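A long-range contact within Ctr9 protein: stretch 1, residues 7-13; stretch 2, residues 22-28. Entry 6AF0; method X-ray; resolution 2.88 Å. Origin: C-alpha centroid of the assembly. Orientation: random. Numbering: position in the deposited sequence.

Stretch 1, residues 7-13: DIPQTID
Stretch 2 22-28: VEIDLQV

The contact is a short antiparallel pairing of two strands, T11 to D13 and a segment running through E23 to D25, whose axes approach to 4.7 Å with N-to-C directions 164° apart. Extended torsions support the assignment: phi/psi is -132/154 at T11, -145/152 at I12, -99/129 at D13, -116/150 at E23, -130/138 at I24 and -93/117 at D25. The register pairs T11 with D25, I12 with I24 and D13 with E23. CA-to-CA separations alternate accordingly, 4.6 Å for T11–D25 and 4.2 Å for D13–E23, both non-hydrogen-bonded pairs, against 5.5 Å for the hydrogen-bonded pair I12–I24.

Three backbone hydrogen bonds fix this register. I12 N donates to I24 O at 3.0 Å (N-H...O angle 155°), and I24 N returns the bond to I12 O at 2.9 Å (158°), closing the reciprocal ring expected of such a pair. The third, L26 N to Q10 O, is the shortest and straightest at 2.7 Å and 171°; it extends the ladder beyond the strands, into Q10 (-78/-48) and L26 (-94/1), where the backbone is no longer extended. Two CA-H...O contacts accompany the ladder: T11 CA lies 3.2 Å from I24 O (139° at H), and E23 CA lies 3.3 Å from I12 O (133°).

Apolar packing centres on L26, whose CA-to-CB bond points toward the other stretch and whose chi1 m, chi2 t rotamer brings CD1 to 4.2 Å from I8 CG2, 3.9 Å from P9 CG and 4.0 Å from I12 CG1. I8 (-78/135) is also m, t and directs its CA-to-CB bond toward the second stretch; P9 (-87/170) has a C-gamma endo ring. I12 has chi1 p and chi2 off-well at 103°, while I24 is m, t; their side chains share one face of the sheet.

T11, D13, E23 and D25 occupy the other face, where no side-chain hydrogen bond joins the two stretches. T11, with chi1 p, places CG2 3.8 Å from D25 OD2 and 4.2 Å from E23 OE2. E23 has chi1 off-well at 114° and chi2 t. D13, chi1 t, brings OD1 to 3.2 Å from V22 O, but two acceptors make this proximity without a hydrogen bond. Beyond the paired strands, Q10 NE2 and Q27 NE2 are 3.9 Å apart, with chi1 m in both residues.

Within the second stretch, D25 (chi1 t, chi2 -90°) uses OD1 to accept from V28 N at 2.5 Å (156°) and, weakly, from Q27 N at 3.3 Å (129°), tying the segment after the strand back to D25. Altogether 523 Å² is buried, summed over both sides.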

# COMPACT_ATOMS: atom_id res chain seq x y z
N ASP A 7 28.77 61.20 7.60
CA ASP A 7 29.83 61.83 6.83
C ASP A 7 29.37 63.06 6.05
O ASP A 7 30.08 64.04 5.95
CB ASP A 7 30.35 60.77 5.87
CG ASP A 7 31.35 61.28 4.91
OD1 ASP A 7 32.23 62.06 5.34
OD2 ASP A 7 31.26 60.88 3.73
N ILE A 8 28.16 63.01 5.52
CA ILE A 8 27.71 64.01 4.57
C ILE A 8 27.31 65.30 5.25
O ILE A 8 26.62 65.26 6.26
CB ILE A 8 26.52 63.47 3.76
CG1 ILE A 8 26.97 62.21 3.01
CG2 ILE A 8 25.98 64.53 2.82
CD1 ILE A 8 25.99 61.69 1.99
N PRO A 9 27.74 66.45 4.70
CA PRO A 9 27.35 67.78 5.20
C PRO A 9 26.06 68.27 4.58
O PRO A 9 25.59 67.68 3.62
CB PRO A 9 28.51 68.66 4.74
CG PRO A 9 28.97 68.03 3.48
CD PRO A 9 28.79 66.55 3.67
N GLN A 10 25.51 69.36 5.10
CA GLN A 10 24.20 69.86 4.63
C GLN A 10 24.29 70.61 3.32
O GLN A 10 23.48 70.38 2.42
CB GLN A 10 23.55 70.76 5.68
CG GLN A 10 23.05 70.01 6.91
CD GLN A 10 21.88 70.71 7.56
OE1 GLN A 10 21.81 71.94 7.58
NE2 GLN A 10 20.94 69.93 8.10
N THR A 11 25.25 71.52 3.25
CA THR A 11 25.47 72.34 2.07
C THR A 11 26.94 72.30 1.73
O THR A 11 27.76 72.05 2.60
CB THR A 11 25.01 73.79 2.31
OG1 THR A 11 25.62 74.29 3.51
CG2 THR A 11 23.47 73.87 2.44
N ILE A 12 27.27 72.51 0.46
CA ILE A 12 28.68 72.71 0.05
C ILE A 12 28.76 73.72 -1.10
O ILE A 12 27.82 73.84 -1.88
CB ILE A 12 29.40 71.40 -0.37
CG1 ILE A 12 28.65 70.68 -1.49
CG2 ILE A 12 29.61 70.49 0.83
CD1 ILE A 12 29.27 70.85 -2.86
N ASP A 13 29.90 74.42 -1.18
CA ASP A 13 30.14 75.41 -2.25
C ASP A 13 31.01 74.80 -3.35
O ASP A 13 32.06 74.24 -3.08
CB ASP A 13 30.80 76.67 -1.66
CG ASP A 13 31.01 77.79 -2.70
OD1 ASP A 13 30.99 77.51 -3.92
OD2 ASP A 13 31.20 78.97 -2.28
N VAL A 22 28.24 78.15 -7.37
CA VAL A 22 27.17 77.21 -7.12
C VAL A 22 27.35 76.68 -5.72
O VAL A 22 28.41 76.20 -5.36
CB VAL A 22 27.19 75.97 -8.05
CG1 VAL A 22 25.80 75.42 -8.24
CG2 VAL A 22 27.72 76.29 -9.40
N GLU A 23 26.29 76.77 -4.94
CA GLU A 23 26.24 76.08 -3.68
C GLU A 23 25.11 75.06 -3.83
O GLU A 23 24.15 75.30 -4.58
CB GLU A 23 25.99 77.05 -2.54
CG GLU A 23 24.64 76.86 -1.86
CD GLU A 23 24.67 77.27 -0.39
OE1 GLU A 23 25.77 77.38 0.18
OE2 GLU A 23 23.58 77.45 0.19
N ILE A 24 25.23 73.94 -3.13
CA ILE A 24 24.27 72.84 -3.27
C ILE A 24 23.79 72.41 -1.90
O ILE A 24 24.59 72.32 -0.98
CB ILE A 24 24.90 71.63 -3.96
CG1 ILE A 24 25.35 72.01 -5.38
CG2 ILE A 24 23.92 70.48 -4.01
CD1 ILE A 24 25.98 70.87 -6.15
N ASP A 25 22.49 72.14 -1.80
CA ASP A 25 21.86 71.56 -0.62
C ASP A 25 21.82 70.04 -0.80
O ASP A 25 21.17 69.54 -1.73
CB ASP A 25 20.44 72.12 -0.39
CG ASP A 25 19.84 71.68 0.96
OD1 ASP A 25 19.18 70.61 0.97
OD2 ASP A 25 20.00 72.39 1.99
N LEU A 26 22.52 69.32 0.08
CA LEU A 26 22.76 67.89 -0.07
C LEU A 26 21.72 67.06 0.66
O LEU A 26 21.78 65.83 0.67
CB LEU A 26 24.17 67.53 0.41
CG LEU A 26 25.35 68.08 -0.39
CD1 LEU A 26 26.66 67.80 0.34
CD2 LEU A 26 25.43 67.52 -1.81
N GLN A 27 20.77 67.74 1.29
CA GLN A 27 19.59 67.06 1.79
C GLN A 27 18.41 67.17 0.81
O GLN A 27 17.71 66.19 0.56
CB GLN A 27 19.24 67.55 3.21
CG GLN A 27 19.96 66.75 4.30
CD GLN A 27 19.04 66.38 5.45
OE1 GLN A 27 17.93 65.88 5.24
NE2 GLN A 27 19.49 66.60 6.68
N VAL A 28 18.23 68.36 0.24
CA VAL A 28 17.20 68.62 -0.78
C VAL A 28 17.80 68.94 -2.15
O VAL A 28 17.85 70.09 -2.57
CB VAL A 28 16.30 69.79 -0.38
CG1 VAL A 28 15.11 69.89 -1.33
CG2 VAL A 28 15.83 69.62 1.06